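ESXA (Geobacillus thermodenitrificans, PDB 3ZBH) is of unknown function but, as a WXG100 (ESAT-6 family) protein, is probably a small helical-hairpin substrate of a type VII secretion system. Local coordinates at residues E12-V17 / T84-T89; Q20-S25 / Q78-A83; E30-L35 / S64-A69. All coordinates share one frame; numbering follows the deposited sequence. Where two conformers were deposited one is given.

Interaction 1: E12-V17 / T84-T89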
loop_
_atom_site.group_PDB
_atom_site.type_symbol
_atom_site.label_atom_id
_atom_site.label_comp_id
_atom_site.label_asym_id
_atom_site.label_seq_id
_atom_site.Cartn_x
_atom_site.Cartn_y
_atom_site.Cartn_z
ATOM N N GLU B 12 1.539 -18.101 19.805
ATOM C CA GLU B 12 2.325 -16.859 19.649
ATOM C C GLU B 12 2.730 -16.592 18.200
ATOM O O GLU B 12 2.742 -15.445 17.771
ATOM C CB GLU B 12 3.556 -16.813 20.564
ATOM C CG GLU B 12 4.352 -15.500 20.441
ATOM C CD GLU B 12 3.477 -14.248 20.545
ATOM O OE1 GLU B 12 2.609 -14.198 21.449
ATOM O OE2 GLU B 12 3.652 -13.303 19.728
ATOM N N GLU B 13 3.054 -17.640 17.446
ATOM C CA GLU B 13 3.311 -17.479 16.015
ATOM C C GLU B 13 2.108 -16.883 15.316
ATOM O O GLU B 13 2.242 -15.964 14.523
ATOM C CB GLU B 13 3.678 -18.815 15.356
ATOM C CG GLU B 13 5.094 -19.257 15.682
ATOM C CD GLU B 13 5.339 -20.758 15.518
ATOM O OE1 GLU B 13 4.442 -21.488 15.065
ATOM O OE2 GLU B 13 6.448 -21.200 15.862
ATOM N N LEU B 14 0.930 -17.444 15.584
ATOM C CA LEU B 14 -0.305 -16.963 14.960
ATOM C C LEU B 14 -0.639 -15.522 15.334
ATOM O O LEU B 14 -1.077 -14.749 14.486
ATOM C CB LEU B 14 -1.479 -17.872 15.333
ATOM C CG LEU B 14 -1.700 -19.039 14.337
ATOM C CD1 LEU B 14 -0.486 -19.928 14.216
ATOM C CD2 LEU B 14 -2.892 -19.895 14.759
ATOM N N ARG B 15 -0.477 -15.182 16.611
ATOM C CA ARG B 15 -0.720 -13.798 17.048
ATOM C C ARG B 15 0.260 -12.822 16.419
ATOM O O ARG B 15 -0.105 -11.694 16.088
ATOM C CB ARG B 15 -0.659 -13.689 18.562
ATOM C CG ARG B 15 -1.825 -14.390 19.210
ATOM C CD ARG B 15 -1.715 -14.487 20.718
ATOM N NE ARG B 15 -2.965 -15.087 21.198
ATOM C CZ ARG B 15 -3.037 -16.031 22.128
ATOM N NH1 ARG B 15 -1.928 -16.489 22.700
ATOM N NH2 ARG B 15 -4.222 -16.499 22.478
ATOM N N GLY B 16 1.517 -13.238 16.330
ATOM C CA GLY B 16 2.539 -12.472 15.591
ATOM C C GLY B 16 2.110 -12.130 14.167
ATOM O O GLY B 16 2.251 -10.985 13.703
ATOM N N VAL B 17 1.619 -13.132 13.453
ATOM C CA VAL B 17 1.169 -12.927 12.093
ATOM C C VAL B 17 -0.133 -12.107 12.057
ATOM O O VAL B 17 -0.298 -11.262 11.179
ATOM C CB VAL B 17 1.025 -14.261 11.324
ATOM C CG1 VAL B 17 0.546 -13.964 9.916
ATOM C CG2 VAL B 17 2.399 -14.964 11.266
ATOM N N THR B 84 -6.325 -18.339 19.730
ATOM C CA THR B 84 -7.013 -18.693 20.967
ATOM C C THR B 84 -7.451 -20.145 20.953
ATOM O O THR B 84 -7.303 -20.842 21.963
ATOM C CB THR B 84 -8.209 -17.777 21.236
ATOM O OG1 THR B 84 -7.721 -16.444 21.256
ATOM C CG2 THR B 84 -8.908 -18.105 22.610
ATOM N N ILE B 85 -7.946 -20.594 19.801
ATOM C CA ILE B 85 -8.360 -22.011 19.639
ATOM C C ILE B 85 -7.188 -22.940 19.820
ATOM O O ILE B 85 -7.297 -23.965 20.506
ATOM C CB ILE B 85 -9.056 -22.227 18.291
ATOM C CG1 ILE B 85 -10.496 -21.674 18.409
ATOM C CG2 ILE B 85 -9.016 -23.715 17.870
ATOM C CD1 ILE B 85 -11.235 -21.486 17.081
ATOM N N LEU B 86 -6.061 -22.568 19.230
ATOM C CA LEU B 86 -4.847 -23.372 19.381
ATOM C C LEU B 86 -4.298 -23.440 20.820
ATOM O O LEU B 86 -3.930 -24.517 21.296
ATOM C CB LEU B 86 -3.768 -22.906 18.394
ATOM C CG LEU B 86 -2.460 -23.715 18.303
ATOM C CD1 LEU B 86 -2.728 -25.164 17.900
ATOM C CD2 LEU B 86 -1.583 -23.042 17.254
ATOM N N GLU B 87 -4.241 -22.300 21.497
ATOM C CA GLU B 87 -3.838 -22.259 22.914
ATOM C C GLU B 87 -4.728 -23.157 23.789
ATOM O O GLU B 87 -4.244 -23.943 24.650
ATOM C CB GLU B 87 -3.873 -20.787 23.366
ATOM C CG GLU B 87 -3.490 -20.483 24.805
ATOM C CD GLU B 87 -3.397 -18.980 24.982
ATOM O OE1 GLU B 87 -4.429 -18.289 24.907
ATOM O OE2 GLU B 87 -2.280 -18.477 25.090
ATOM N N ASP B 88 -6.031 -23.092 23.523
ATOM C CA ASP B 88 -6.993 -23.907 24.233
ATOM C C ASP B 88 -6.773 -25.381 23.959
ATOM O O ASP B 88 -6.668 -26.184 24.887
ATOM C CB ASP B 88 -8.412 -23.499 23.825
ATOM C CG ASP B 88 -8.830 -22.204 24.466
ATOM O OD1 ASP B 88 -8.122 -21.758 25.394
ATOM O OD2 ASP B 88 -9.858 -21.630 24.049
ATOM N N THR B 89 -6.662 -25.717 22.683
ATOM C CA THR B 89 -6.397 -27.085 22.261
ATOM C C THR B 89 -5.137 -27.607 22.950
ATOM O O THR B 89 -5.152 -28.681 23.564
ATOM C CB THR B 89 -6.232 -27.144 20.737
ATOM O OG1 THR B 89 -7.447 -26.689 20.094
ATOM C CG2 THR B 89 -5.886 -28.584 20.287
#
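Arg15 and Glu87 form a surface salt bridge across the antiparallel helical hairpin of the WXG100 fold, near the end where the start of helix 11-45 lies beside the late turns of helix 48-95. The axes of 12-17 and 84-89 run almost exactly antiparallel, at 172°, and come within 9.8 Å. Arg15 grips the carboxylate end-on with two nitrogens. NH1 of Arg15 donates to OE2 of Glu87 at 3.1 Å, and NH2 of Arg15 donates to OE1 of Glu87 at 3.0 Å, both nearly straight. The acid sits at the guanidinium edge, yet the two planes are turned 50° apart, and each oxygen is met from above the carboxylate plane. In Glu87 the chain leaves with CG trans to the amide nitrogen (chi1 -180°) and stays extended, which carries the carboxylate across to the arginine; the two side chains cross at about a right angle. Pairing each NH with its own oxygen should restrain rotation of both groups. Thr84 OG1 lies in the guanidinium plane as well, but it bonds back to the carbonyl of His80. Beneath the charges, Leu14 and Leu86 meet by their methyl groups; Leu14 also packs on Ala83 and on Ile45 of the second subunit, while Leu86 rests on Pro11 and Leu9. The leucine contact is made by CD2 of Leu14 and CD2 of Leu86, 4.2 Å apart.

Interaction 2: Q20-S25 / Q78-A83. With PO4 (phosphate ion), chain J; ACT (acetate ion), chain N; ACT (acetate ion), chain I.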
loop_
_atom_site.group_PDB
_atom_site.type_symbol
_atom_site.label_atom_id
_atom_site.label_comp_id
_atom_site.label_asym_id
_atom_site.label_seq_id
_atom_site.Cartn_x
_atom_site.Cartn_y
_atom_site.Cartn_z
ATOM N N GLN B 20 0.808 -8.494 12.224
ATOM C CA GLN B 20 1.287 -8.019 10.920
ATOM C C GLN B 20 0.140 -7.654 10.004
ATOM O O GLN B 20 0.168 -6.600 9.339
ATOM C CB GLN B 20 2.120 -9.081 10.227
ATOM C CG GLN B 20 3.414 -9.451 10.921
ATOM C CD GLN B 20 4.219 -10.353 10.024
ATOM O OE1 GLN B 20 5.034 -9.881 9.231
ATOM N NE2 GLN B 20 3.940 -11.642 10.081
ATOM N N TYR B 21 -0.858 -8.530 9.918
ATOM C CA TYR B 21 -2.042 -8.205 9.115
ATOM C C TYR B 21 -2.748 -6.903 9.572
ATOM O O TYR B 21 -3.134 -6.061 8.729
ATOM C CB TYR B 21 -3.006 -9.400 9.076
ATOM C CG TYR B 21 -2.597 -10.380 7.995
ATOM C CD1 TYR B 21 -2.992 -10.180 6.685
ATOM C CD2 TYR B 21 -1.762 -11.470 8.279
ATOM C CE1 TYR B 21 -2.603 -11.045 5.677
ATOM C CE2 TYR B 21 -1.380 -12.352 7.281
ATOM C CZ TYR B 21 -1.810 -12.135 5.992
ATOM O OH TYR B 21 -1.416 -12.971 4.984
ATOM N N ASN B 22 -2.894 -6.722 10.886
ATOM C CA ASN B 22 -3.523 -5.469 11.370
ATOM C C ASN B 22 -2.643 -4.253 11.157
ATOM O O ASN B 22 -3.130 -3.187 10.795
ATOM C CB ASN B 22 -3.936 -5.565 12.831
ATOM C CG ASN B 22 -5.016 -6.595 13.061
ATOM O OD1 ASN B 22 -4.991 -7.284 14.072
ATOM N ND2 ASN B 22 -5.953 -6.720 12.130
ATOM N N VAL B 23 -1.339 -4.415 11.351
ATOM C CA VAL B 23 -0.408 -3.351 11.001
ATOM C C VAL B 23 -0.505 -2.982 9.512
ATOM O O VAL B 23 -0.581 -1.789 9.143
ATOM C CB VAL B 23 1.060 -3.740 11.376
ATOM C CG1 VAL B 23 2.062 -2.804 10.706
ATOM C CG2 VAL B 23 1.231 -3.775 12.890
ATOM N N GLU B 24 -0.486 -3.975 8.634
ATOM C CA GLU B 24 -0.508 -3.656 7.210
ATOM C C GLU B 24 -1.853 -3.056 6.791
ATOM O O GLU B 24 -1.892 -2.204 5.909
ATOM C CB GLU B 24 -0.078 -4.850 6.325
ATOM C CG GLU B 24 1.355 -5.365 6.549
ATOM C CD GLU B 24 2.461 -4.291 6.490
ATOM O OE1 GLU B 24 2.248 -3.148 6.015
ATOM O OE2 GLU B 24 3.584 -4.584 6.941
ATOM N N SER B 25 -2.951 -3.438 7.454
ATOM C CA SER B 25 -4.213 -2.785 7.173
ATOM C C SER B 25 -4.096 -1.264 7.471
ATOM O O SER B 25 -4.524 -0.451 6.651
ATOM C CB SER B 25 -5.363 -3.371 7.989
ATOM O OG SER B 25 -6.535 -2.605 7.735
ATOM N N GLN B 78 -9.341 -13.289 12.234
ATOM C CA GLN B 78 -9.485 -14.773 12.214
ATOM C C GLN B 78 -8.224 -15.493 12.730
ATOM O O GLN B 78 -8.315 -16.583 13.308
ATOM C CB GLN B 78 -9.827 -15.261 10.802
ATOM C CG GLN B 78 -11.261 -14.950 10.340
ATOM C CD GLN B 78 -12.358 -15.327 11.360
ATOM O OE1 GLN B 78 -13.391 -14.667 11.399
ATOM N NE2 GLN B 78 -12.130 -16.362 12.194
ATOM N N LEU B 79 -7.056 -14.891 12.510
ATOM C CA LEU B 79 -5.794 -15.405 13.093
ATOM C C LEU B 79 -5.739 -15.305 14.608
ATOM O O LEU B 79 -5.267 -16.208 15.290
ATOM C CB LEU B 79 -4.578 -14.695 12.496
ATOM C CG LEU B 79 -4.223 -15.153 11.066
ATOM C CD1 LEU B 79 -3.242 -14.199 10.412
ATOM C CD2 LEU B 79 -3.652 -16.570 11.099
ATOM N N HIS B 80 -6.202 -14.184 15.138
ATOM C CA HIS B 80 -6.365 -14.076 16.574
ATOM C C HIS B 80 -7.331 -15.117 17.084
ATOM O O HIS B 80 -7.073 -15.722 18.119
ATOM C CB HIS B 80 -6.840 -12.678 16.974
ATOM C CG HIS B 80 -5.715 -11.687 17.133
ATOM N ND1 HIS B 80 -5.649 -10.557 16.424
ATOM C CD2 HIS B 80 -4.597 -11.695 17.962
ATOM C CE1 HIS B 80 -4.556 -9.855 16.784
ATOM N NE2 HIS B 80 -3.911 -10.555 17.719
ATOM N N ASN B 81 -8.445 -15.317 16.391
ATOM C CA ASN B 81 -9.406 -16.360 16.815
ATOM C C ASN B 81 -8.754 -17.743 16.802
ATOM O O ASN B 81 -8.951 -18.532 17.730
ATOM C CB ASN B 81 -10.645 -16.411 15.908
ATOM C CG ASN B 81 -11.550 -15.220 16.090
ATOM O OD1 ASN B 81 -11.381 -14.447 17.020
ATOM N ND2 ASN B 81 -12.487 -15.043 15.176
ATOM N N SER B 82 -7.997 -18.023 15.738
ATOM C CA SER B 82 -7.343 -19.340 15.609
ATOM C C SER B 82 -6.273 -19.509 16.672
ATOM O O SER B 82 -6.054 -20.584 17.144
ATOM C CB SER B 82 -6.673 -19.525 14.226
ATOM O OG SER B 82 -7.615 -19.795 13.237
ATOM N N ALA B 83 -5.580 -18.434 17.026
ATOM C CA ALA B 83 -4.547 -18.528 18.031
ATOM C C ALA B 83 -5.158 -18.898 19.407
ATOM O O ALA B 83 -4.604 -19.725 20.123
ATOM C CB ALA B 83 -3.729 -17.232 18.089
HETATM P P PO4 J . 6.021 -13.295 7.761
HETATM O O1 PO4 J . 4.542 -13.330 8.096
HETATM O O2 PO4 J . 6.375 -14.456 6.867
HETATM O O3 PO4 J . 6.799 -13.412 9.051
HETATM O O4 PO4 J . 6.355 -12.010 7.030
HETATM C C ACT N . -2.628 -9.776 20.582
HETATM O O ACT N . -2.948 -10.849 21.145
HETATM O OXT ACT N . -1.818 -9.748 19.620
HETATM C CH3 ACT N . -3.239 -8.485 21.052
HETATM C C ACT I . -3.513 -13.276 2.077
HETATM O O ACT I . -3.424 -14.134 1.174
HETATM O OXT ACT I . -2.484 -12.789 2.610
HETATM C CH3 ACT I . -4.886 -12.819 2.496
HETATM O O HOH W 1 -7.462 -8.495 15.193
#
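With CG anti to the carbonyl carbon in both residues (chi1 -65° in Asn22, -85° in His80), the amide and the imidazole reach across between the two antiparallel helices of the hairpin, and the amide oxygen comes to the edge of the imidazole. Amide and ring are nearly coplanar, 18° apart, and OD1 of Asn22 lies near the ring plane, 3.8 Å from CE1 of His80. A water joins the pair: it donates to OD1 of Asn22 at 3.0 Å and is hydrogen-bonded to ND1 of His80 at 3.0 Å. NE2 of the same ring donates to OXT of an acetate at 2.9 Å, so polar partners engage both ring nitrogens and should restrain the rotation of the imidazole. Arg19 also binds this acetate. On the buried side, Leu79 brings CD1 obliquely against the Tyr21 ring, 3.8 Å from CD2 of Tyr21. The tyrosine packs further on Leu72 and Val75, while Leu79 reaches Ala18 of its own chain and Trp46 of the second subunit, the contact thus joining the hairpin interior to the dimer interface. OH of Tyr21 donates to OXT of a second acetate at 2.6 Å, in the plane of the ring; Ser39 of the second subunit holds the same ion. Gln20, its chain extended beyond CG, donates from NE2 to O1 of a phosphate at 2.7 Å, and Thr41 of the second subunit binds that phosphate too. These anions probably come from the crystallisation liquor, so they mark polar spots without establishing a binding function. With NE2 a donor to acetate and one water bridging ND1 and the Asn22 oxygen, the polar half of the contact depends on solvent and the apolar half on Tyr21 and Leu79.

Interaction 3: E30-L35 / S64-A69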
loop_
_atom_site.group_PDB
_atom_site.type_symbol
_atom_site.label_atom_id
_atom_site.label_comp_id
_atom_site.label_asym_id
_atom_site.label_seq_id
_atom_site.Cartn_x
_atom_site.Cartn_y
_atom_site.Cartn_z
ATOM N N GLU B 30 -3.656 4.619 5.952
ATOM C CA GLU B 30 -2.772 5.782 6.097
ATOM C C GLU B 30 -2.243 6.235 4.738
ATOM O O GLU B 30 -2.227 7.434 4.428
ATOM C CB GLU B 30 -1.670 5.511 7.117
ATOM C CG GLU B 30 -2.262 5.391 8.523
ATOM C CD GLU B 30 -1.288 4.839 9.518
ATOM O OE1 GLU B 30 -0.093 4.773 9.188
ATOM O OE2 GLU B 30 -1.709 4.484 10.634
ATOM N N LEU B 31 -1.822 5.274 3.924
ATOM C CA LEU B 31 -1.344 5.585 2.580
ATOM C C LEU B 31 -2.436 6.213 1.717
ATOM O O LEU B 31 -2.215 7.219 1.055
ATOM C CB LEU B 31 -0.798 4.306 1.920
ATOM C CG LEU B 31 -0.474 4.304 0.433
ATOM C CD1 LEU B 31 0.770 5.137 0.116
ATOM C CD2 LEU B 31 -0.256 2.842 0.041
ATOM N N ILE B 32 -3.620 5.643 1.726
ATOM C CA ILE B 32 -4.708 6.231 0.966
ATOM C C ILE B 32 -5.002 7.683 1.381
ATOM O O ILE B 32 -5.140 8.559 0.539
ATOM C CB ILE B 32 -5.973 5.363 1.009
ATOM C CG1 ILE B 32 -5.730 4.049 0.242
ATOM C CG2 ILE B 32 -7.149 6.111 0.380
ATOM C CD1 ILE B 32 -5.175 4.240 -1.180
ATOM N N ALA B 33 -5.042 7.926 2.684
ATOM C CA ALA B 33 -5.219 9.271 3.210
ATOM C C ALA B 33 -4.132 10.218 2.700
ATOM O O ALA B 33 -4.437 11.326 2.271
ATOM C CB ALA B 33 -5.233 9.227 4.731
ATOM N N ARG B 34 -2.873 9.791 2.727
ATOM C CA ARG B 34 -1.783 10.622 2.195
ATOM C C ARG B 34 -1.882 10.875 0.684
ATOM O O ARG B 34 -1.704 12.020 0.217
ATOM C CB ARG B 34 -0.401 10.055 2.542
ATOM C CG ARG B 34 -0.081 9.978 4.027
ATOM C CD ARG B 34 1.396 9.645 4.231
ATOM N NE ARG B 34 1.826 8.382 3.607
ATOM C CZ ARG B 34 1.731 7.173 4.166
ATOM N NH1 ARG B 34 1.204 7.026 5.375
ATOM N NH2 ARG B 34 2.185 6.103 3.516
ATOM N N LEU B 35 -2.163 9.816 -0.075
ATOM C CA LEU B 35 -2.416 9.966 -1.512
ATOM C C LEU B 35 -3.663 10.814 -1.814
ATOM O O LEU B 35 -3.694 11.513 -2.808
ATOM C CB LEU B 35 -2.558 8.597 -2.185
ATOM C CG LEU B 35 -1.323 7.690 -2.101
ATOM C CD1 LEU B 35 -1.644 6.378 -2.821
ATOM C CD2 LEU B 35 -0.121 8.376 -2.747
ATOM N N SER B 64 -9.922 -0.601 -4.492
ATOM C CA SER B 64 -9.288 -1.893 -4.297
ATOM C C SER B 64 -8.348 -1.832 -3.096
ATOM O O SER B 64 -8.099 -2.838 -2.450
ATOM C CB SER B 64 -8.528 -2.297 -5.554
ATOM O OG SER B 64 -9.457 -2.614 -6.580
ATOM N N PHE B 65 -7.804 -0.645 -2.813
ATOM C CA PHE B 65 -7.046 -0.455 -1.587
ATOM C C PHE B 65 -7.948 -0.559 -0.359
ATOM O O PHE B 65 -7.534 -1.119 0.646
ATOM C CB PHE B 65 -6.245 0.880 -1.605
ATOM C CG PHE B 65 -4.969 0.805 -2.418
ATOM C CD1 PHE B 65 -5.001 0.556 -3.782
ATOM C CD2 PHE B 65 -3.728 0.949 -1.801
ATOM C CE1 PHE B 65 -3.825 0.453 -4.522
ATOM C CE2 PHE B 65 -2.555 0.856 -2.537
ATOM C CZ PHE B 65 -2.597 0.597 -3.898
ATOM N N GLU B 66 -9.169 -0.031 -0.428
ATOM C CA GLU B 66 -10.077 -0.157 0.725
ATOM C C GLU B 66 -10.457 -1.620 0.899
ATOM O O GLU B 66 -10.592 -2.095 2.001
ATOM C CB GLU B 66 -11.336 0.705 0.555
ATOM C CG GLU B 66 -11.043 2.220 0.480
ATOM C CD GLU B 66 -10.231 2.755 1.665
ATOM O OE1 GLU B 66 -10.273 2.186 2.785
ATOM O OE2 GLU B 66 -9.511 3.768 1.487
ATOM N N LYS B 67 -10.609 -2.344 -0.210
ATOM C CA LYS B 67 -10.892 -3.777 -0.106
ATOM C C LYS B 67 -9.729 -4.532 0.523
ATOM O O LYS B 67 -9.922 -5.485 1.258
ATOM C CB LYS B 67 -11.211 -4.364 -1.488
ATOM C CG LYS B 67 -12.610 -4.065 -2.002
ATOM C CD LYS B 67 -12.664 -4.311 -3.499
ATOM C CE LYS B 67 -13.910 -3.764 -4.177
ATOM N NZ LYS B 67 -15.071 -4.650 -3.894
ATOM N N MET B 68 -8.508 -4.130 0.207
ATOM C CA MET B 68 -7.345 -4.774 0.809
ATOM C C MET B 68 -7.344 -4.520 2.316
ATOM O O MET B 68 -7.051 -5.402 3.102
ATOM C CB MET B 68 -6.054 -4.264 0.178
ATOM C CG MET B 68 -4.812 -4.946 0.723
ATOM S SD MET B 68 -4.649 -6.652 0.127
ATOM C CE MET B 68 -3.906 -6.336 -1.475
ATOM N N ALA B 69 -7.620 -3.278 2.707
ATOM C CA ALA B 69 -7.639 -2.964 4.126
ATOM C C ALA B 69 -8.697 -3.811 4.868
ATOM O O ALA B 69 -8.424 -4.335 5.954
ATOM C CB ALA B 69 -7.842 -1.456 4.333
#
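Segments 30-35 and 64-69 run antiparallel at 157°, with axes 10.7 Å apart at closest approach, in the middle of the WXG100 helical hairpin. The backbones come nearest at Ile32 and Phe65, whose CA atoms lie 7.5 Å apart. Ile32 and Phe65 share most of the contact. Ile32 starts out toward the second helix, and its two branches then meet different partners. Its CG1 branch, anti to the carbonyl carbon (chi1 -68°) and bent again at chi2, lays CD1 against the root of the phenylalanine, 3.6 Å from CB of Phe65 and equally close to CD2 of its ring. The other branch meets the carboxylate of Glu66, whose chain folds at chi2 and brings the acid back toward the first helix; the same acid has a long, weak ion pair with Arg62. Leu31 comes obliquely to one side of the Phe65 ring, where its CD2 lies 4.0 Å from CE2 of Phe65. The ring is thus approached at its root by Ile32 and farther out by Leu31, and Val28 adds a third aliphatic neighbour from helix 11-45. Replacing Ile32 with an alanine would probably open a gap beside the base of the Phe65 ring, leaving the ring freer to shift and the Glu66 chain without its apolar neighbour. The contact also faces the dimer interface: Phe65 stacks on Phe65 of the second subunit and packs on Met68 of that chain, and Arg34 forms a salt bridge with Glu24 of the second subunit. Where the isoleucine meets the acid, CG2 of Ile32 stands 3.5 Å from OE2 of Glu66.

How the interactions relate
All three contacts tie helix 11-45 to helix 48-95, and along the chain they are nested: interaction 3 lies within the loop closed by interaction 2, which lies within that closed by interaction 1. Interactions 1 and 2 adjoin, their centres 10 Å apart; Ala83 CB lies 3.6 Å from both Leu14 CB and Arg15 CG, and Val17 packs on Leu79. Interactions 2 and 3, with centres 18 Å apart, meet through a probable hydrogen bond from Ser25 OG to Ala69 O at 3.1 Å. Interactions 1 and 3 do not touch, their nearest atoms being about 12 Å apart. Each also reaches the second subunit, so the same helices that form the hairpin also line the dimer interface.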